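Local coordinates for protein kinase A regulatory subunit, putative (PDB 6FTF) that binds a nucleoside analogue, 7-cyano-7-deazainosine, in its two cyclic nucleotide-binding domains and probably controls a cAMP-independent protein kinase A, at residues Ile233-Leu236 with Glu237-Asn241; Arg262-Glu265 with Met266-Pro270; Tyr284-Tyr287 with Gln288-Lys292. All blocks are in the same frame, centred on the assembly; numbering follows the deposited sequence.

Contacts 1 and 3 hold two sides of one 7-cyano-7-deazainosine pocket. Contact 1, residues 233-241, takes the ribose hydroxyls, and contact 3, residues 284-292, covers the base. Their centres lie about 13 Å apart, and they meet directly where Leu236 CD1 is 4.1 Å from Tyr284 CE2. Contact 2, residues 262-270, stands behind contact 1 with its centre about 12 Å away. The rings of Phe238 and Phe264 join these two edge-to-face, with Phe238 CD2 3.5 Å from Phe264 CD1. Contacts 2 and 3 do not touch. Their nearest atoms are about 11 Å apart, so contact 1 is the piece that meets both.

Contact 1: residues Ile233-Leu236 with Glu237-Asn241; sequences IGEL and EFLNN. With 7CI (7-cyano-7-deazainosine), chain E.
The carboxylate of Glu237 folds back toward Gly234 and takes two hydroxyls of the bound 7-cyano-7-deazainosine at once. OE1 of Glu237 accepts from O3 of the nucleoside at 2.7 Å. OE2 of Glu237 accepts from O4, the hydroxyl at the far end of the sugar, also at 2.7 Å. A bend in the Glu237 chain (chi2 70°) brings the carboxylate there. Glu237 OE1 and Gly234 O, both acceptors, are bridged by a water that donates to each at 2.8 Å.

Gly234 N donates to O2 of the nucleoside at 3.0 Å in a nearly straight bond (163°), and more weakly to O3. Leu236 N also donates to O3, at 3.3 Å. O3 is thus gripped by the carboxylate and by two backbone N-H groups. This loop and short helix form the phosphate-binding cassette of a cyclic nucleotide-binding domain. Here its ligand is a nucleoside without a phosphate, and an acidic Glu237 probably suits neutral hydroxyls better than a phosphate.

The helix itself is tied by Leu239 N to Glu235 O at 3.0 Å and by Asn240 N to Leu236 O. Beside the first bond, Glu235 and Leu239 run alongside each other, with Glu235 CG 4.1 Å from Leu239 CD1. His232 ND1 bonds the end of Glu235. Gly234 O lies over one face of the Phe238 ring, 3.5 Å above its plane and offset toward the rim.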
ATOM      1  N   ILE A 233       4.935  -6.404  12.851  1.00  9.05           N
ATOM      2  CA  ILE A 233       3.921  -6.219  13.881  1.00  8.46           C
ATOM      3  C   ILE A 233       2.855  -5.271  13.353  1.00  8.11           C
ATOM      4  O   ILE A 233       3.120  -4.429  12.489  1.00  9.21           O
ATOM      5  CB  ILE A 233       4.460  -5.711  15.246  1.00  9.63           C
ATOM      6  CG1 ILE A 233       5.183  -4.357  15.133  1.00 12.53           C
ATOM      7  CG2 ILE A 233       5.319  -6.778  15.924  1.00 11.01           C
ATOM      8  CD1 ILE A 233       6.698  -4.425  14.992  1.00 11.45           C
ATOM      9  N   GLY A 234       1.635  -5.420  13.869  1.00  7.82           N
ATOM     10  CA  GLY A 234       0.513  -4.567  13.531  1.00  8.23           C
ATOM     11  C   GLY A 234      -0.500  -5.207  12.610  1.00  8.33           C
ATOM     12  O   GLY A 234      -1.583  -4.644  12.414  1.00  9.33           O
ATOM     13  N   GLU A 235      -0.224  -6.390  12.079  1.00  8.20           N
ATOM     14  CA  GLU A 235      -1.134  -6.963  11.102  1.00  8.78           C
ATOM     15  C   GLU A 235      -2.388  -7.557  11.725  1.00  8.61           C
ATOM     16  O   GLU A 235      -3.388  -7.721  11.017  1.00  9.21           O
ATOM     17  CB  GLU A 235      -0.458  -8.031  10.238  1.00 11.32           C
ATOM     18  CG  GLU A 235      -0.196  -9.350  10.927  1.00 11.40           C
ATOM     19  CD  GLU A 235       0.974  -9.336  11.875  1.00 10.27           C
ATOM     20  OE1 GLU A 235       1.725  -8.328  11.905  1.00 11.89           O
ATOM     21  OE2 GLU A 235       1.144 -10.367  12.583  1.00 12.69           O
ATOM     22  N   LEU A 236      -2.378  -7.921  13.009  1.00  7.91           N
ATOM     23  CA  LEU A 236      -3.512  -8.675  13.537  1.00  7.92           C
ATOM     24  C   LEU A 236      -4.778  -7.841  13.502  1.00  8.26           C
ATOM     25  O   LEU A 236      -5.862  -8.335  13.152  1.00  8.96           O
ATOM     26  CB  LEU A 236      -3.240  -9.145  14.963  1.00  8.15           C
ATOM     27  CG  LEU A 236      -2.045 -10.076  15.137  1.00  8.40           C
ATOM     28  CD1 LEU A 236      -1.937 -10.517  16.583  1.00  9.17           C
ATOM     29  CD2 LEU A 236      -2.134 -11.302  14.222  1.00  9.78           C
ATOM     30  N   GLU A 237      -4.662  -6.576  13.865  1.00  7.71           N
ATOM     31  CA  GLU A 237      -5.804  -5.675  13.851  1.00  8.79           C
ATOM     32  C   GLU A 237      -6.345  -5.485  12.448  1.00  9.25           C
ATOM     33  O   GLU A 237      -7.554  -5.267  12.274  1.00  9.33           O
ATOM     34  CB  GLU A 237      -5.389  -4.332  14.438  1.00  8.29           C
ATOM     35  CG  GLU A 237      -5.079  -4.379  15.935  1.00  7.67           C
ATOM     36  CD  GLU A 237      -3.808  -5.127  16.314  1.00  8.01           C
ATOM     37  OE1 GLU A 237      -2.803  -5.058  15.560  1.00  8.37           O
ATOM     38  OE2 GLU A 237      -3.803  -5.786  17.383  1.00  8.61           O
ATOM     39  N   PHE A 238      -5.452  -5.505  11.450  1.00  9.24           N
ATOM     40  CA  PHE A 238      -5.849  -5.332  10.056  1.00  9.16           C
ATOM     41  C   PHE A 238      -6.589  -6.562   9.553  1.00 10.52           C
ATOM     42  O   PHE A 238      -7.530  -6.441   8.749  1.00 12.49           O
ATOM     43  CB  PHE A 238      -4.631  -5.165   9.145  1.00 10.82           C
ATOM     44  CG  PHE A 238      -3.803  -3.915   9.336  1.00 11.04           C
ATOM     45  CD1 PHE A 238      -3.973  -3.000  10.375  1.00 11.89           C
ATOM     46  CD2 PHE A 238      -2.814  -3.666   8.393  1.00 11.96           C
ATOM     47  CE1 PHE A 238      -3.148  -1.870  10.453  1.00 12.40           C
ATOM     48  CE2 PHE A 238      -2.027  -2.558   8.452  1.00 12.33           C
ATOM     49  CZ  PHE A 238      -2.178  -1.664   9.483  1.00 11.79           C
ATOM     50  N   LEU A 239      -6.153  -7.750   9.980  1.00  9.78           N
ATOM     51  CA  LEU A 239      -6.759  -9.009   9.551  1.00 10.26           C
ATOM     52  C   LEU A 239      -8.122  -9.204  10.186  1.00  9.86           C
ATOM     53  O   LEU A 239      -9.053  -9.693   9.532  1.00 12.25           O
ATOM     54  CB  LEU A 239      -5.858 -10.182   9.939  1.00 11.81           C
ATOM     55  CG  LEU A 239      -4.535 -10.259   9.173  1.00 12.32           C
ATOM     56  CD1 LEU A 239      -3.625 -11.283   9.798  1.00 14.48           C
ATOM     57  CD2 LEU A 239      -4.741 -10.599   7.701  1.00 14.40           C
ATOM     58  N   ASN A 240      -8.253  -8.868  11.475  1.00  9.77           N
ATOM     59  CA  ASN A 240      -9.418  -9.253  12.261  1.00  9.44           C
ATOM     60  C   ASN A 240     -10.233  -8.065  12.749  1.00 10.22           C
ATOM     61  O   ASN A 240     -11.180  -8.249  13.524  1.00 10.47           O
ATOM     62  CB  ASN A 240      -8.989 -10.190  13.383  1.00 10.37           C
ATOM     63  CG  ASN A 240      -8.529 -11.532  12.848  1.00 11.62           C
ATOM     64  OD1 ASN A 240      -9.127 -12.055  11.890  1.00 14.72           O
ATOM     65  ND2 ASN A 240      -7.492 -12.105  13.439  1.00 13.58           N
ATOM     66  N   ASN A 241      -9.918  -6.861  12.287  1.00  9.04           N
ATOM     67  CA  ASN A 241     -10.758  -5.678  12.474  1.00  8.73           C
ATOM     68  C   ASN A 241     -11.072  -5.397  13.944  1.00  7.60           C
ATOM     69  O   ASN A 241     -12.234  -5.290  14.355  1.00  8.82           O
ATOM     70  CB  ASN A 241     -12.044  -5.798  11.656  1.00 10.18           C
ATOM     71  CG  ASN A 241     -11.796  -5.723  10.186  1.00 12.18           C
ATOM     72  OD1 ASN A 241     -11.053  -4.879   9.710  1.00 14.00           O
ATOM     73  ND2 ASN A 241     -12.427  -6.615   9.448  1.00 16.52           N
TER
HETATM   74  C1  7CI E 604       1.357  -8.107  18.051  1.00  8.57           C
HETATM   75  N1  7CI E 604       0.692  -9.161  18.908  1.00  7.49           N
HETATM   76  O1  7CI E 604       1.093  -6.829  18.586  1.00  8.21           O
HETATM   77  C2  7CI E 604       1.175 -10.378  19.093  1.00  8.20           C
HETATM   78  N2  7CI E 604       2.324 -10.925  18.629  1.00  8.31           N
HETATM   79  O2  7CI E 604       1.782  -7.715  15.756  1.00  9.07           O
HETATM   80  C3  7CI E 604       2.640 -12.171  19.038  1.00 12.73           C
HETATM   81  N3  7CI E 604       1.761 -12.912  19.842  1.00  9.05           N
HETATM   82  O3  7CI E 604      -0.623  -6.617  15.444  1.00  8.18           O
HETATM   83  C4  7CI E 604       0.577 -12.389  20.288  1.00  8.48           C
HETATM   84  N4  7CI E 604      -2.962 -10.525  21.610  1.00 10.00           N
HETATM   85  C5  7CI E 604       0.253 -11.059  19.945  1.00  7.63           C
HETATM   86  O5  7CI E 604      -0.169 -13.147  20.970  1.00  9.46           O
HETATM   87  C6  7CI E 604      -0.839 -10.137  20.240  1.00  7.86           C
HETATM   88  C7  7CI E 604      -0.480  -8.979  19.565  1.00  8.24           C
HETATM   89  C8  7CI E 604      -1.993 -10.355  20.991  1.00  8.87           C
HETATM   90  C9  7CI E 604       0.815  -8.094  16.664  1.00  7.61           C
HETATM   91  C10 7CI E 604      -0.263  -7.144  16.757  1.00  7.49           C
HETATM   92  C11 7CI E 604       0.378  -6.049  17.637  1.00  8.29           C
HETATM   93  C12 7CI E 604      -0.665  -5.130  18.392  1.00  8.04           C
HETATM   94  O4  7CI E 604      -1.647  -5.908  18.983  1.00  8.49           O
HETATM   95  O   HOH W   1      -2.369  -2.660  14.184  1.00  9.49           O

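Contact 2: residues Arg262-Glu265 with Met266-Pro270; sequences RHFE and MCLGP
From His263 the backbone winds into a short helix, with Cys267 N bonded to His263 O at 3.1 Å and Leu268 N to Phe264 O at 2.8 Å. This turn follows strand 254-260 of the second cyclic nucleotide-binding domain. It is consistent with the helix B that follows the beta barrel in this family. The next bond, from Gly269 N to Glu265 O at 3.0 Å, is bent. Its donor sits 44° out of the carbonyl plane. A water serves the first turn, donating to Arg262 O and accepting from Met266 N. At the start of the turn the chain neighbours Arg262 and His263 lie against each other, with His263 CE1 3.4 Å above the centre of the Arg262 guanidinium plane.

Among the side chains, Phe264 and Leu268 carry the apolar contact. They cross at about a right angle. Phe264 CG stands opposite its backbone N (chi1 177°), which turns the ring along the helix toward Leu268. Helix 272-275 also packs on this ring, through Ile272 and Leu275. Leu268 meets Leu177 of helix 171-178, so the turn packs on the helix that precedes strand 181-186. Leu268 also touches Leu259 of strand 254-260. Leu268 CD1 lies 3.8 Å from Phe264 CE1, obliquely to the ring, and Leu268 CB is 3.9 Å from the same Phe264 CE1.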
ATOM      1  N   ARG A 262      -4.543   1.789   5.102  1.00  8.79           N
ATOM      2  CA  ARG A 262      -5.260   2.044   3.852  1.00  8.97           C
ATOM      3  C   ARG A 262      -4.584   1.409   2.646  1.00  9.22           C
ATOM      4  O   ARG A 262      -5.243   1.222   1.618  1.00 11.41           O
ATOM      5  CB  ARG A 262      -5.464   3.543   3.625  1.00 11.55           C
ATOM      6  CG  ARG A 262      -4.205   4.350   3.422  1.00 13.87           C
ATOM      7  CD  ARG A 262      -4.432   5.853   3.701  1.00 16.51           C
ATOM      8  NE  ARG A 262      -3.201   6.666   3.755  1.00 17.23           N
ATOM      9  CZ  ARG A 262      -2.755   7.453   2.775  1.00 16.62           C
ATOM     10  NH1 ARG A 262      -3.405   7.544   1.620  1.00 17.96           N
ATOM     11  NH2 ARG A 262      -1.647   8.155   2.939  1.00 18.21           N
ATOM     12  N   HIS A 263      -3.298   1.069   2.751  1.00  8.81           N
ATOM     13  CA  HIS A 263      -2.554   0.460   1.660  1.00  9.96           C
ATOM     14  C   HIS A 263      -2.353  -1.030   1.851  1.00 10.05           C
ATOM     15  O   HIS A 263      -1.755  -1.682   0.989  1.00 12.32           O
ATOM     16  CB  HIS A 263      -1.210   1.153   1.528  1.00  9.47           C
ATOM     17  CG  HIS A 263      -1.334   2.600   1.204  1.00  9.97           C
ATOM     18  ND1 HIS A 263      -0.757   3.585   1.964  1.00 10.25           N
ATOM     19  CD2 HIS A 263      -2.029   3.233   0.221  1.00  9.81           C
ATOM     20  CE1 HIS A 263      -1.061   4.766   1.453  1.00  9.79           C
ATOM     21  NE2 HIS A 263      -1.844   4.577   0.400  1.00 10.94           N
ATOM     22  N   PHE A 264      -2.877  -1.604   2.929  1.00  9.81           N
ATOM     23  CA  PHE A 264      -2.602  -3.000   3.256  1.00 10.23           C
ATOM     24  C   PHE A 264      -3.113  -3.938   2.176  1.00 10.81           C
ATOM     25  O   PHE A 264      -2.398  -4.839   1.734  1.00 11.11           O
ATOM     26  CB  PHE A 264      -3.235  -3.317   4.612  1.00 11.39           C
ATOM     27  CG  PHE A 264      -3.103  -4.744   5.046  1.00 11.56           C
ATOM     28  CD1 PHE A 264      -1.878  -5.262   5.420  1.00 13.72           C
ATOM     29  CD2 PHE A 264      -4.222  -5.554   5.144  1.00 12.17           C
ATOM     30  CE1 PHE A 264      -1.762  -6.571   5.850  1.00 14.21           C
ATOM     31  CE2 PHE A 264      -4.110  -6.857   5.589  1.00 13.70           C
ATOM     32  CZ  PHE A 264      -2.874  -7.364   5.935  1.00 15.88           C
ATOM     33  N   GLU A 265      -4.370  -3.769   1.766  1.00 12.61           N
ATOM     34  CA  GLU A 265      -4.947  -4.668   0.773  1.00 13.09           C
ATOM     35  C   GLU A 265      -4.140  -4.646  -0.520  1.00 13.22           C
ATOM     36  O   GLU A 265      -3.793  -5.700  -1.074  1.00 13.66           O
ATOM     37  CB  GLU A 265      -6.400  -4.273   0.507  1.00 17.38           C
ATOM     38  CG  GLU A 265      -7.124  -5.214  -0.433  1.00 54.20           C
ATOM     39  CD  GLU A 265      -7.251  -6.609   0.148  1.00 80.82           C
ATOM     40  OE1 GLU A 265      -7.457  -6.720   1.377  1.00 81.69           O
ATOM     41  OE2 GLU A 265      -7.137  -7.592  -0.616  1.00 81.85           O
ATOM     42  N   MET A 266      -3.805  -3.454  -1.009  1.00 11.55           N
ATOM     43  CA  MET A 266      -3.116  -3.377  -2.291  0.57 13.27           C
ATOM     44  C   MET A 266      -1.731  -3.993  -2.214  0.88 13.25           C
ATOM     45  O   MET A 266      -1.321  -4.721  -3.125  0.85 15.63           O
ATOM     46  CB  MET A 266      -3.030  -1.943  -2.811  0.57 13.69           C
ATOM     47  CG  MET A 266      -2.240  -1.845  -4.121  0.57 12.11           C
ATOM     48  SD  MET A 266      -2.553  -0.336  -5.078  0.57 10.86           S
ATOM     49  CE  MET A 266      -1.101  -0.388  -6.083  0.57 27.08           C
ATOM     50  N   CYS A 267      -0.988  -3.715  -1.160  1.00 12.18           N
ATOM     51  CA  CYS A 267       0.434  -4.068  -1.060  0.66 12.91           C
ATOM     52  C   CYS A 267       0.642  -5.495  -0.584  0.93 12.96           C
ATOM     53  O   CYS A 267       1.588  -6.179  -0.987  0.84 13.15           O
ATOM     54  CB  CYS A 267       1.104  -3.191  -0.008  0.66 12.94           C
ATOM     55  SG  CYS A 267       1.225  -1.500  -0.457  0.66 14.60           S
ATOM     56  N   LEU A 268      -0.181  -5.913   0.372  1.00 13.74           N
ATOM     57  CA  LEU A 268       0.055  -7.173   1.056  1.00 14.93           C
ATOM     58  C   LEU A 268      -1.055  -8.178   0.836  1.00 14.56           C
ATOM     59  O   LEU A 268      -0.963  -9.300   1.343  1.00 15.59           O
ATOM     60  CB  LEU A 268       0.310  -6.956   2.551  1.00 14.21           C
ATOM     61  CG  LEU A 268       1.604  -6.209   2.880  1.00 12.89           C
ATOM     62  CD1 LEU A 268       1.761  -6.112   4.377  1.00 14.79           C
ATOM     63  CD2 LEU A 268       2.838  -6.872   2.260  1.00 13.82           C
ATOM     64  N   GLY A 269      -2.063  -7.834   0.034  1.00 16.58           N
ATOM     65  CA  GLY A 269      -3.094  -8.767  -0.344  1.00 16.51           C
ATOM     66  C   GLY A 269      -2.552 -10.127  -0.734  1.00 17.51           C
ATOM     67  O   GLY A 269      -3.057 -11.170  -0.301  1.00 17.81           O
ATOM     68  N   PRO A 270      -1.498 -10.156  -1.555  1.00 17.27           N
ATOM     69  CA  PRO A 270      -0.954 -11.452  -1.993  1.00 19.40           C
ATOM     70  C   PRO A 270      -0.311 -12.281  -0.882  1.00 19.61           C
ATOM     71  O   PRO A 270      -0.062 -13.477  -1.096  1.00 23.19           O
ATOM     72  CB  PRO A 270       0.068 -11.067  -3.074  1.00 26.35           C
ATOM     73  CG  PRO A 270      -0.356  -9.718  -3.533  1.00 26.80           C
ATOM     74  CD  PRO A 270      -0.932  -9.034  -2.327  1.00 23.71           C
TER
HETATM   75  O   HOH W   2      -5.090  -0.676  -0.557  1.00 19.55           O

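Contact 3: residues Tyr284-Tyr287 with Gln288-Lys292; sequences YEYY and QNVLK. With 7CI (7-cyano-7-deazainosine), chain E.
Tyr284 O is gripped twice by Gln288. The backbone N of Gln288 donates to it at 3.0 Å, close to the line of the carbonyl. Gln288 NE2 adds a second bond at 3.2 Å, coming from above the carbonyl plane. A bend in the Gln288 chain (chi2 -40°) folds the amide back over the first turn. Tyr284 is the N-cap residue of helix 285-293, and Val290 N to Tyr286 O and Leu291 N to Tyr287 O continue the helical bonding.

Further along the helix, Leu291 CG lies over one face of the Tyr287 ring in a CH-pi contact, 4.0 Å from the centroid. Leu291 CD1 and CD2 spread over the CE2 and hydroxyl end of the ring. His242 NE2 bonds Tyr287 OH and helps to fix the ring. Val290 CG2 meets Tyr286 CE2 at 3.6 Å, while Tyr286 OH is bonded to Arg215 N.

Tyr284, Tyr286, Tyr287 and Val290 line the base side of the pocket. One face of Tyr284 covers the base, with its CE2 3.5 Å from C3 of the nucleoside, in the manner of the aromatic cap of cyclic nucleotide-binding domains. Tyr287 N, in the first helical turn, donates a weak bond to the base carbonyl O5. The cyano N4 lies at the edge of Tyr286, 3.1 Å from its CD2, and also at the edge of Tyr287. Ring C-H edges carry slight positive charge, so they probably favour the electron-rich nitrile nitrogen there.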
ATOM      1  N   TYR A 284       1.796 -16.848  19.193  1.00  9.80           N
ATOM      2  CA  TYR A 284       0.484 -16.216  19.151  1.00  9.77           C
ATOM      3  C   TYR A 284      -0.567 -16.984  19.946  1.00 10.11           C
ATOM      4  O   TYR A 284      -1.763 -16.736  19.776  1.00 10.33           O
ATOM      5  CB  TYR A 284       0.036 -16.001  17.701  1.00  9.37           C
ATOM      6  CG  TYR A 284       0.920 -15.053  16.895  1.00  9.98           C
ATOM      7  CD1 TYR A 284       2.141 -15.463  16.381  1.00 10.52           C
ATOM      8  CD2 TYR A 284       0.513 -13.759  16.641  1.00  9.89           C
ATOM      9  CE1 TYR A 284       2.929 -14.596  15.652  1.00 11.17           C
ATOM     10  CE2 TYR A 284       1.293 -12.885  15.897  1.00 10.05           C
ATOM     11  CZ  TYR A 284       2.498 -13.313  15.403  1.00 10.01           C
ATOM     12  OH  TYR A 284       3.322 -12.482  14.670  1.00 11.47           O
ATOM     13  N   GLU A 285      -0.144 -17.859  20.867  1.00 10.89           N
ATOM     14  CA  GLU A 285      -1.093 -18.524  21.748  1.00 12.28           C
ATOM     15  C   GLU A 285      -1.921 -17.513  22.538  1.00 10.46           C
ATOM     16  O   GLU A 285      -3.136 -17.673  22.687  1.00 11.30           O
ATOM     17  CB  GLU A 285      -0.343 -19.460  22.692  1.00 14.47           C
ATOM     18  CG  GLU A 285      -1.260 -20.209  23.640  1.00 24.44           C
ATOM     19  CD  GLU A 285      -0.528 -21.202  24.520  1.00 36.19           C
ATOM     20  OE1 GLU A 285      -1.203 -21.845  25.353  1.00 35.78           O
ATOM     21  OE2 GLU A 285       0.707 -21.337  24.382  1.00 32.72           O
ATOM     22  N   TYR A 286      -1.276 -16.469  23.050  1.00 10.23           N
ATOM     23  CA  TYR A 286      -1.985 -15.432  23.791  1.00 10.72           C
ATOM     24  C   TYR A 286      -3.103 -14.825  22.938  1.00  9.55           C
ATOM     25  O   TYR A 286      -4.249 -14.695  23.381  1.00 10.27           O
ATOM     26  CB  TYR A 286      -0.970 -14.376  24.262  1.00 10.49           C
ATOM     27  CG  TYR A 286      -1.626 -13.188  24.910  1.00 10.55           C
ATOM     28  CD1 TYR A 286      -1.912 -13.169  26.265  1.00 12.05           C
ATOM     29  CD2 TYR A 286      -1.990 -12.097  24.159  1.00 11.18           C
ATOM     30  CE1 TYR A 286      -2.542 -12.095  26.850  1.00 12.41           C
ATOM     31  CE2 TYR A 286      -2.624 -11.013  24.737  1.00 10.79           C
ATOM     32  CZ  TYR A 286      -2.896 -11.026  26.077  1.00 10.00           C
ATOM     33  OH  TYR A 286      -3.541  -9.965  26.661  1.00 11.42           O
ATOM     34  N   TYR A 287      -2.790 -14.461  21.696  1.00  8.92           N
ATOM     35  CA  TYR A 287      -3.782 -13.866  20.806  1.00  8.71           C
ATOM     36  C   TYR A 287      -4.934 -14.810  20.540  1.00  9.22           C
ATOM     37  O   TYR A 287      -6.078 -14.370  20.430  1.00  9.55           O
ATOM     38  CB  TYR A 287      -3.136 -13.488  19.483  1.00 10.02           C
ATOM     39  CG  TYR A 287      -4.063 -12.815  18.507  1.00  9.34           C
ATOM     40  CD1 TYR A 287      -4.704 -11.620  18.823  1.00  9.41           C
ATOM     41  CD2 TYR A 287      -4.251 -13.332  17.245  1.00  8.92           C
ATOM     42  CE1 TYR A 287      -5.521 -10.971  17.913  1.00  9.49           C
ATOM     43  CE2 TYR A 287      -5.041 -12.699  16.317  1.00  9.33           C
ATOM     44  CZ  TYR A 287      -5.678 -11.515  16.650  1.00  8.35           C
ATOM     45  OH  TYR A 287      -6.447 -10.897  15.705  1.00 10.07           O
ATOM     46  N   GLN A 288      -4.658 -16.112  20.405  1.00 10.33           N
ATOM     47  CA  GLN A 288      -5.760 -17.030  20.152  1.00 10.40           C
ATOM     48  C   GLN A 288      -6.769 -16.959  21.279  1.00 11.51           C
ATOM     49  O   GLN A 288      -7.976 -17.092  21.053  1.00 12.88           O
ATOM     50  CB  GLN A 288      -5.277 -18.477  20.005  1.00 12.82           C
ATOM     51  CG  GLN A 288      -4.276 -18.751  18.913  1.00 16.89           C
ATOM     52  CD  GLN A 288      -4.556 -18.007  17.649  1.00 18.20           C
ATOM     53  OE1 GLN A 288      -5.598 -18.184  17.021  1.00 24.66           O
ATOM     54  NE2 GLN A 288      -3.605 -17.172  17.244  1.00 16.93           N
ATOM     55  N   ASN A 289      -6.288 -16.804  22.511  1.00 11.32           N
ATOM     56  CA  ASN A 289      -7.195 -16.680  23.645  1.00 10.75           C
ATOM     57  C   ASN A 289      -7.936 -15.343  23.646  1.00 10.12           C
ATOM     58  O   ASN A 289      -9.105 -15.280  24.052  1.00 11.83           O
ATOM     59  CB  ASN A 289      -6.434 -16.886  24.946  1.00 13.98           C
ATOM     60  CG  ASN A 289      -7.333 -16.804  26.136  1.00 19.17           C
ATOM     61  OD1 ASN A 289      -7.255 -15.862  26.931  1.00 25.71           O
ATOM     62  ND2 ASN A 289      -8.232 -17.768  26.252  1.00 18.39           N
ATOM     63  N   VAL A 290      -7.277 -14.264  23.211  1.00  9.78           N
ATOM     64  CA  VAL A 290      -7.968 -12.991  23.034  1.00  9.78           C
ATOM     65  C   VAL A 290      -9.152 -13.178  22.105  1.00 10.42           C
ATOM     66  O   VAL A 290     -10.264 -12.696  22.364  1.00 11.25           O
ATOM     67  CB  VAL A 290      -6.994 -11.932  22.482  1.00  9.85           C
ATOM     68  CG1 VAL A 290      -7.735 -10.687  22.037  1.00 12.20           C
ATOM     69  CG2 VAL A 290      -5.983 -11.546  23.509  1.00 11.53           C
ATOM     70  N   LEU A 291      -8.930 -13.869  20.988  1.00 10.47           N
ATOM     71  CA  LEU A 291     -10.008 -14.058  20.032  1.00 11.89           C
ATOM     72  C   LEU A 291     -11.094 -14.938  20.616  1.00 11.67           C
ATOM     73  O   LEU A 291     -12.290 -14.662  20.433  1.00 15.38           O
ATOM     74  CB  LEU A 291      -9.489 -14.664  18.724  1.00 14.06           C
ATOM     75  CG  LEU A 291      -8.527 -13.805  17.910  1.00 13.29           C
ATOM     76  CD1 LEU A 291      -8.090 -14.593  16.689  1.00 18.37           C
ATOM     77  CD2 LEU A 291      -9.163 -12.486  17.512  1.00 17.72           C
ATOM     78  N   LYS A 292     -10.708 -16.003  21.308  1.00 12.04           N
ATOM     79  CA  LYS A 292     -11.698 -16.940  21.814  1.00 13.10           C
ATOM     80  C   LYS A 292     -12.598 -16.279  22.843  1.00 12.65           C
ATOM     81  O   LYS A 292     -13.803 -16.549  22.883  1.00 15.01           O
ATOM     82  CB  LYS A 292     -10.992 -18.138  22.425  1.00 13.71           C
ATOM     83  CG  LYS A 292     -11.969 -19.225  22.817  1.00 27.31           C
ATOM     84  CD  LYS A 292     -11.250 -20.479  23.224  1.00 43.26           C
ATOM     85  CE  LYS A 292     -11.432 -20.727  24.702  1.00 52.11           C
ATOM     86  NZ  LYS A 292     -10.735 -21.964  25.160  1.00 54.76           N
TER
HETATM   87  C1  7CI E 604       1.357  -8.107  18.051  1.00  8.57           C
HETATM   88  N1  7CI E 604       0.692  -9.161  18.908  1.00  7.49           N
HETATM   89  O1  7CI E 604       1.093  -6.829  18.586  1.00  8.21           O
HETATM   90  C2  7CI E 604       1.175 -10.378  19.093  1.00  8.20           C
HETATM   91  N2  7CI E 604       2.324 -10.925  18.629  1.00  8.31           N
HETATM   92  O2  7CI E 604       1.782  -7.715  15.756  1.00  9.07           O
HETATM   93  C3  7CI E 604       2.640 -12.171  19.038  1.00 12.73           C
HETATM   94  N3  7CI E 604       1.761 -12.912  19.842  1.00  9.05           N
HETATM   95  O3  7CI E 604      -0.623  -6.617  15.444  1.00  8.18           O
HETATM   96  C4  7CI E 604       0.577 -12.389  20.288  1.00  8.48           C
HETATM   97  N4  7CI E 604      -2.962 -10.525  21.610  1.00 10.00           N
HETATM   98  C5  7CI E 604       0.253 -11.059  19.945  1.00  7.63           C
HETATM   99  O5  7CI E 604      -0.169 -13.147  20.970  1.00  9.46           O
HETATM  100  C6  7CI E 604      -0.839 -10.137  20.240  1.00  7.86           C
HETATM  101  C7  7CI E 604      -0.480  -8.979  19.565  1.00  8.24           C
HETATM  102  C8  7CI E 604      -1.993 -10.355  20.991  1.00  8.87           C
HETATM  103  C9  7CI E 604       0.815  -8.094  16.664  1.00  7.61           C
HETATM  104  C10 7CI E 604      -0.263  -7.144  16.757  1.00  7.49           C
HETATM  105  C11 7CI E 604       0.378  -6.049  17.637  1.00  8.29           C
HETATM  106  C12 7CI E 604      -0.665  -5.130  18.392  1.00  8.04           C
HETATM  107  O4  7CI E 604      -1.647  -5.908  18.983  1.00  8.49           O
HETATM  108  O   HOH W   3      -4.999 -14.164  26.160  1.00 17.50           O